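Local coordinates for tRNA-splicing endonuclease (Sulfolobus tokodaii, PDB 2CV8), which probably cleaves pre-tRNA at both splice sites to release the intron, leaving 2',3'-cyclic phosphate and 5'-hydroxyl ends, at residues 8-13 with 45-50; 55-59 with 94-99; 24-28 with 98-103. One frame throughout, in Å; residues are numbered along the deposited sequence.

The three contacts run from the sheet of the N-terminal domain to the catalytic domain. Contact 1 lies within that sheet, its centre about 16 Å from the centres of contacts 2 and 3. L48 links it to both, with its CD1 3.6 Å from L56 CD1 in helix 50-58 and its CD2 packed on the turn at Y27 and G28. Contacts 2 and 3 have centres about 8 Å apart and share R98 and E99; R98 meets Y55 in one and Y27 in the other. In contact 3 the side chain of V103 is about 4 Å from that of Y117, a predicted active-site residue. Contact 1 lies away from the predicted active site.

Contact 1: 8-13 with 45-50; sequences DKILIK and ELILSL
In I12 a chi1 of -62° sets CG1 beside the backbone N and near L46 CB, whereas L46 turns its CG away from its own N (chi1 -160°). The two side chains lie alongside each other and point the same way, the strand pairing bringing CB of I12 to 3.6 Å from CB of L46. Beneath them run the antiparallel strands 9-12 and 46-49. I10 and L48 make a hydrogen-bonded pair, with I10 N to L48 O at 2.7 Å and L48 N to I10 O at 2.9 Å. The next such pair is less even: I12 N reaches L46 O at 2.9 Å, but the return bond from L46 N to I12 O is weak.

I10, I12, L46 and L48 form a buried, wholly aliphatic face, and A18 of helix 15-25 touches both I12 and L46 there. On the other face CD1 of L11 lies 4.2 Å from CG1 of I47 and also rests beside E45 CG, while K9 passes CD across CG2 of I47. Beyond the K9-S49 pair, a water donates to D8 O and accepts from L50 N. S49 caps the helix that starts at L50. Flanked by strand 2-6 beside 9-12 and by strand 29-30 beside 46-49, this antiparallel pair lies inside the mixed sheet of the N-terminal domain of the tRNA-intron endonuclease family.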
# COMPACT_ATOMS: atom_id res chain seq x y z
N ASP B 8 9.64 7.43 28.22
CA ASP B 8 9.11 6.53 27.19
C ASP B 8 10.18 5.53 26.72
O ASP B 8 9.98 4.80 25.74
CB ASP B 8 8.62 7.35 26.00
CG ASP B 8 9.68 8.30 25.46
OD1 ASP B 8 9.42 8.95 24.43
OD2 ASP B 8 10.77 8.39 26.07
N LYS B 9 11.31 5.51 27.42
CA LYS B 9 12.39 4.60 27.08
C LYS B 9 12.94 3.83 28.28
O LYS B 9 12.62 4.14 29.43
CB LYS B 9 13.51 5.38 26.39
CG LYS B 9 13.14 5.72 24.96
CD LYS B 9 14.27 6.41 24.21
CE LYS B 9 13.96 6.48 22.72
NZ LYS B 9 12.61 7.08 22.46
N ILE B 10 13.75 2.82 28.00
CA ILE B 10 14.34 2.00 29.05
C ILE B 10 15.86 2.00 29.00
O ILE B 10 16.47 1.64 28.00
CB ILE B 10 13.80 0.56 28.96
CG1 ILE B 10 12.32 0.57 29.33
CG2 ILE B 10 14.58 -0.36 29.87
CD1 ILE B 10 11.63 -0.73 29.08
N LEU B 11 16.45 2.41 30.11
CA LEU B 11 17.89 2.53 30.23
C LEU B 11 18.56 1.27 30.77
O LEU B 11 18.10 0.68 31.75
CB LEU B 11 18.20 3.71 31.16
CG LEU B 11 19.63 4.20 31.36
CD1 LEU B 11 20.14 4.85 30.08
CD2 LEU B 11 19.64 5.21 32.50
N ILE B 12 19.65 0.84 30.13
CA ILE B 12 20.41 -0.32 30.60
C ILE B 12 21.76 0.27 31.01
O ILE B 12 22.63 0.49 30.16
CB ILE B 12 20.65 -1.36 29.48
CG1 ILE B 12 19.31 -1.92 28.97
CG2 ILE B 12 21.54 -2.50 30.00
CD1 ILE B 12 18.60 -2.81 29.96
N LYS B 13 21.93 0.52 32.31
CA LYS B 13 23.15 1.12 32.85
C LYS B 13 24.38 0.21 32.93
O LYS B 13 25.50 0.68 32.78
CB LYS B 13 22.86 1.73 34.22
CG LYS B 13 22.20 0.77 35.20
CD LYS B 13 21.49 1.53 36.32
CE LYS B 13 20.35 2.38 35.77
NZ LYS B 13 19.54 3.05 36.83
N GLU B 45 25.77 3.00 27.92
CA GLU B 45 24.49 2.42 28.29
C GLU B 45 23.62 2.09 27.09
O GLU B 45 23.51 2.86 26.15
CB GLU B 45 23.74 3.37 29.23
CG GLU B 45 23.96 4.84 28.98
CD GLU B 45 25.14 5.40 29.74
OE1 GLU B 45 25.31 6.63 29.78
OE2 GLU B 45 25.90 4.59 30.32
N LEU B 46 23.02 0.91 27.13
CA LEU B 46 22.16 0.44 26.06
C LEU B 46 20.80 1.09 26.24
O LEU B 46 20.25 1.10 27.34
CB LEU B 46 22.05 -1.09 26.14
CG LEU B 46 21.61 -1.96 24.95
CD1 LEU B 46 20.11 -2.05 24.88
CD2 LEU B 46 22.21 -1.39 23.66
N ILE B 47 20.25 1.67 25.18
CA ILE B 47 18.94 2.28 25.27
C ILE B 47 17.88 1.50 24.49
O ILE B 47 17.98 1.33 23.28
CB ILE B 47 18.98 3.74 24.82
CG1 ILE B 47 19.61 4.58 25.94
CG2 ILE B 47 17.58 4.25 24.50
CD1 ILE B 47 19.43 6.06 25.80
N LEU B 48 16.88 1.01 25.21
CA LEU B 48 15.79 0.24 24.61
C LEU B 48 14.52 1.05 24.57
O LEU B 48 14.22 1.80 25.49
CB LEU B 48 15.53 -1.04 25.41
CG LEU B 48 16.57 -2.16 25.43
CD1 LEU B 48 16.06 -3.29 26.34
CD2 LEU B 48 16.84 -2.68 24.01
N SER B 49 13.76 0.88 23.50
CA SER B 49 12.48 1.57 23.35
C SER B 49 11.45 0.74 24.09
O SER B 49 11.68 -0.45 24.36
CB SER B 49 12.11 1.66 21.87
OG SER B 49 11.94 0.37 21.30
N LEU B 50 10.32 1.34 24.44
CA LEU B 50 9.28 0.60 25.15
C LEU B 50 8.88 -0.65 24.38
O LEU B 50 8.67 -1.71 24.97
CB LEU B 50 8.06 1.48 25.40
CG LEU B 50 8.19 2.31 26.67
CD1 LEU B 50 7.07 3.35 26.76
CD2 LEU B 50 8.16 1.37 27.88
O HOH W 1 10.09 4.06 22.94

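Contact 2: 55-59 with 94-99; sequences YLVKK and YEDLRE
Helices 50-58 and 87-99 come together near their C-terminal ends, where the CA atoms of Y55 and E95 are 6.6 Å apart. Between the N-terminal domain and the catalytic domain, the side chain of Y55 packs as a knob into a hole formed by Y94, E95, R98 and E99. With chi1 at -178° its CG lies anti to the backbone N, which carries the ring across to helix 87-99.

The ring is bounded on several sides. R98 lays CB over one face, 4.1 Å from the ring centroid, so the aliphatic start of the arginine makes a CH-pi contact while its charged end leads away from helix 50-58. Y94 turns an edge toward the same face in an offset edge-to-face pair, the planes at 73° and the centroids 5.6 Å apart. CG of K59 covers the rim of the opposite face from within the ring's own segment, and CG of E95 approaches CE1 of Y55. Y27, from the turn after helix 15-25, also packs on Y55 and Y94, thickening this aromatic cluster.

Charged groups close the outer margin. K58 crosses E95 at about a right angle, its CD and CE beside OE2 of E95, and its NZ forms a long salt bridge to that oxygen at 3.6 Å. E99, bent at chi2 (65°), folds its carboxylate back toward helix 50-58, where it serves two partners. K59 NZ forms a salt bridge with E99 OE1 at 3.0 Å, through a weak hydrogen bond, and also reaches E99 OE2 weakly. That second oxygen lies at the edge of the Y55 ring, near its plane, and E99 OE2 accepts a 2.7 Å hydrogen bond from Y55 OH, which meets it nearly along its C-O axis.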
# COMPACT_ATOMS: atom_id res chain seq x y z
N TYR B 55 8.77 -6.31 24.85
CA TYR B 55 8.98 -7.61 24.22
C TYR B 55 9.90 -8.47 25.09
O TYR B 55 9.54 -9.60 25.45
CB TYR B 55 9.61 -7.46 22.83
CG TYR B 55 9.80 -8.79 22.13
CD1 TYR B 55 8.71 -9.61 21.86
CD2 TYR B 55 11.07 -9.24 21.77
CE1 TYR B 55 8.88 -10.86 21.26
CE2 TYR B 55 11.25 -10.49 21.17
CZ TYR B 55 10.14 -11.29 20.92
OH TYR B 55 10.28 -12.52 20.35
N LEU B 56 11.08 -7.93 25.41
CA LEU B 56 12.06 -8.64 26.23
C LEU B 56 11.49 -9.07 27.59
O LEU B 56 11.79 -10.17 28.07
CB LEU B 56 13.30 -7.78 26.44
CG LEU B 56 14.10 -7.54 25.15
CD1 LEU B 56 15.32 -6.67 25.46
CD2 LEU B 56 14.52 -8.87 24.54
N VAL B 57 10.69 -8.21 28.20
CA VAL B 57 10.09 -8.56 29.48
C VAL B 57 9.22 -9.80 29.26
O VAL B 57 9.34 -10.79 29.98
CB VAL B 57 9.22 -7.42 30.02
CG1 VAL B 57 8.27 -7.96 31.08
CG2 VAL B 57 10.11 -6.32 30.60
N LYS B 58 8.34 -9.72 28.27
CA LYS B 58 7.44 -10.82 27.96
C LYS B 58 8.23 -12.09 27.66
O LYS B 58 7.76 -13.20 27.90
CB LYS B 58 6.57 -10.46 26.75
CG LYS B 58 5.60 -11.53 26.31
CD LYS B 58 5.16 -11.27 24.88
CE LYS B 58 4.22 -12.35 24.35
NZ LYS B 58 2.86 -12.26 24.93
N LYS B 59 9.44 -11.93 27.13
CA LYS B 59 10.28 -13.08 26.79
C LYS B 59 11.04 -13.58 28.00
O LYS B 59 11.81 -14.55 27.90
CB LYS B 59 11.28 -12.71 25.68
CG LYS B 59 10.67 -12.30 24.36
CD LYS B 59 9.64 -13.31 23.83
CE LYS B 59 10.25 -14.68 23.66
NZ LYS B 59 9.28 -15.59 22.99
N TYR B 94 5.98 -5.63 15.72
CA TYR B 94 7.31 -5.88 16.26
C TYR B 94 7.40 -7.30 16.77
O TYR B 94 8.28 -8.07 16.35
CB TYR B 94 7.63 -4.95 17.43
CG TYR B 94 9.04 -5.17 17.95
CD1 TYR B 94 10.12 -4.53 17.38
CD2 TYR B 94 9.28 -6.07 18.98
CE1 TYR B 94 11.41 -4.78 17.80
CE2 TYR B 94 10.57 -6.33 19.41
CZ TYR B 94 11.64 -5.69 18.82
OH TYR B 94 12.91 -5.99 19.21
N GLU B 95 6.49 -7.63 17.68
CA GLU B 95 6.43 -8.95 18.29
C GLU B 95 6.29 -10.08 17.28
O GLU B 95 7.07 -11.03 17.29
CB GLU B 95 5.26 -8.99 19.27
CG GLU B 95 5.11 -10.30 19.99
CD GLU B 95 3.83 -10.35 20.79
OE1 GLU B 95 2.75 -10.28 20.16
OE2 GLU B 95 3.91 -10.45 22.04
N ASP B 96 5.28 -9.97 16.41
CA ASP B 96 5.02 -10.98 15.40
C ASP B 96 6.25 -11.24 14.56
O ASP B 96 6.63 -12.38 14.32
CB ASP B 96 3.85 -10.53 14.52
CG ASP B 96 3.45 -11.58 13.47
OD1 ASP B 96 3.83 -11.42 12.29
OD2 ASP B 96 2.75 -12.54 13.83
N LEU B 97 6.88 -10.16 14.10
CA LEU B 97 8.05 -10.31 13.28
C LEU B 97 9.21 -10.86 14.08
O LEU B 97 9.96 -11.72 13.62
CB LEU B 97 8.44 -8.97 12.66
CG LEU B 97 7.53 -8.52 11.51
CD1 LEU B 97 8.12 -7.29 10.83
CD2 LEU B 97 7.38 -9.65 10.50
N ARG B 98 9.35 -10.38 15.31
CA ARG B 98 10.43 -10.83 16.16
C ARG B 98 10.21 -12.31 16.49
O ARG B 98 11.14 -13.12 16.44
CB ARG B 98 10.45 -9.99 17.43
CG ARG B 98 11.81 -9.89 18.05
CD ARG B 98 12.67 -8.86 17.34
NE ARG B 98 14.08 -9.16 17.54
CZ ARG B 98 15.07 -8.28 17.45
NH1 ARG B 98 14.83 -7.01 17.17
NH2 ARG B 98 16.31 -8.67 17.63
N GLU B 99 8.97 -12.67 16.80
CA GLU B 99 8.62 -14.04 17.15
C GLU B 99 8.88 -14.98 15.99
O GLU B 99 9.12 -16.17 16.19
CB GLU B 99 7.15 -14.11 17.56
CG GLU B 99 6.84 -15.26 18.51
CD GLU B 99 7.54 -15.13 19.85
OE1 GLU B 99 7.48 -16.09 20.65
OE2 GLU B 99 8.15 -14.08 20.11

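Contact 3: 24-28 with 98-103; sequences MGYYG and REKGYV
R98 holds its guanidinium between two groups, with the ring of Y27 on one face and the backbone of V103 on the other. CZ of R98 stands 3.8 Å from the centroid of the Y27 ring, and the two planes are inclined by 24°, a stacked cation-pi pair with the guanidinium lying nearly flat over the ring. The side chains come from opposite directions. NH2 of R98 lies over the rim of the tyrosine ring, and NE of R98 is 3.2 Å from Y27 OH. On the far face CA of V103 sits centrally, 4.0 Å above the guanidinium plane. A bend at chi2 (79°) in R98 turns the end of the chain toward Y27 after its first carbons have left helix 87-99.

Helix 87-99 ends in a Schellman motif at G101, which turns the backbone toward strand 103-106. G101, with positive phi, returns its N to R98 O at 2.9 Å, and Y102 N probably bonds to L97 O (3.2 Å). The strand, an outermost one of the catalytic domain's sheet within this chain, begins at V103, which is hydrogen-bonded through its backbone to Y117, a predicted active-site residue. On the N-terminal side, residues 24-28 run from the last residues of helix 15-25 into the turn that follows, where Y26 leaves helical geometry with positive phi.

Apolar contact completes the join. CG1 of V103, anti to the backbone N at chi1 177°, points at the base of the Y26 side chain, 3.8 Å from CB of Y26.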
# COMPACT_ATOMS: atom_id res chain seq x y z
N MSE B 24 22.08 -10.74 22.16
CA MSE B 24 20.89 -11.58 21.99
C MSE B 24 20.34 -11.52 20.57
O MSE B 24 20.08 -12.56 19.95
CB MSE B 24 19.80 -11.14 22.98
CG MSE B 24 20.07 -11.46 24.44
SE MSE B 24 18.61 -10.92 25.62
CE MSE B 24 17.22 -11.96 24.76
N GLY B 25 20.17 -10.32 20.04
CA GLY B 25 19.64 -10.18 18.70
C GLY B 25 19.52 -8.76 18.21
O GLY B 25 18.55 -8.39 17.58
N TYR B 26 20.53 -7.94 18.50
CA TYR B 26 20.53 -6.55 18.08
C TYR B 26 19.33 -5.76 18.62
O TYR B 26 18.51 -5.26 17.86
CB TYR B 26 20.55 -6.45 16.55
CG TYR B 26 21.75 -7.15 15.93
CD1 TYR B 26 21.70 -8.51 15.61
CD2 TYR B 26 22.93 -6.45 15.67
CE1 TYR B 26 22.79 -9.16 15.04
CE2 TYR B 26 24.04 -7.09 15.10
CZ TYR B 26 23.96 -8.44 14.79
OH TYR B 26 25.03 -9.08 14.20
N TYR B 27 19.25 -5.67 19.94
CA TYR B 27 18.20 -4.92 20.59
C TYR B 27 18.78 -3.60 21.07
O TYR B 27 19.96 -3.53 21.44
CB TYR B 27 17.64 -5.69 21.79
CG TYR B 27 16.85 -6.92 21.45
CD1 TYR B 27 17.48 -8.14 21.21
CD2 TYR B 27 15.46 -6.87 21.37
CE1 TYR B 27 16.74 -9.27 20.91
CE2 TYR B 27 14.71 -8.00 21.06
CZ TYR B 27 15.36 -9.19 20.83
OH TYR B 27 14.61 -10.30 20.53
N GLY B 28 17.96 -2.55 21.08
CA GLY B 28 18.41 -1.26 21.55
C GLY B 28 19.57 -0.63 20.79
O GLY B 28 20.15 -1.24 19.88
N ARG B 98 9.35 -10.38 15.31
CA ARG B 98 10.43 -10.83 16.16
C ARG B 98 10.21 -12.31 16.49
O ARG B 98 11.14 -13.12 16.44
CB ARG B 98 10.45 -9.99 17.43
CG ARG B 98 11.81 -9.89 18.05
CD ARG B 98 12.67 -8.86 17.34
NE ARG B 98 14.08 -9.16 17.54
CZ ARG B 98 15.07 -8.28 17.45
NH1 ARG B 98 14.83 -7.01 17.17
NH2 ARG B 98 16.31 -8.67 17.63
N GLU B 99 8.97 -12.67 16.80
CA GLU B 99 8.62 -14.04 17.15
C GLU B 99 8.88 -14.98 15.99
O GLU B 99 9.12 -16.17 16.19
CB GLU B 99 7.15 -14.11 17.56
CG GLU B 99 6.84 -15.26 18.51
CD GLU B 99 7.54 -15.13 19.85
OE1 GLU B 99 7.48 -16.09 20.65
OE2 GLU B 99 8.15 -14.08 20.11
N LYS B 100 8.84 -14.45 14.77
CA LYS B 100 9.08 -15.24 13.57
C LYS B 100 10.57 -15.37 13.27
O LYS B 100 10.96 -15.97 12.27
CB LYS B 100 8.35 -14.64 12.37
CG LYS B 100 6.88 -14.96 12.36
CD LYS B 100 6.14 -14.32 11.20
CE LYS B 100 4.63 -14.57 11.34
NZ LYS B 100 3.84 -13.85 10.31
N GLY B 101 11.40 -14.77 14.12
CA GLY B 101 12.83 -14.88 13.92
C GLY B 101 13.56 -13.78 13.20
O GLY B 101 14.78 -13.86 13.04
N TYR B 102 12.86 -12.75 12.74
CA TYR B 102 13.54 -11.65 12.06
C TYR B 102 14.19 -10.77 13.13
O TYR B 102 13.82 -10.81 14.30
CB TYR B 102 12.56 -10.79 11.25
CG TYR B 102 11.81 -11.49 10.14
CD1 TYR B 102 10.71 -12.31 10.41
CD2 TYR B 102 12.17 -11.31 8.80
CE1 TYR B 102 9.98 -12.91 9.38
CE2 TYR B 102 11.45 -11.91 7.77
CZ TYR B 102 10.36 -12.71 8.06
OH TYR B 102 9.63 -13.29 7.04
N VAL B 103 15.17 -9.98 12.71
CA VAL B 103 15.82 -9.04 13.60
C VAL B 103 15.15 -7.72 13.20
O VAL B 103 15.25 -7.28 12.06
CB VAL B 103 17.34 -8.99 13.35
CG1 VAL B 103 18.01 -7.96 14.24
CG2 VAL B 103 17.93 -10.34 13.66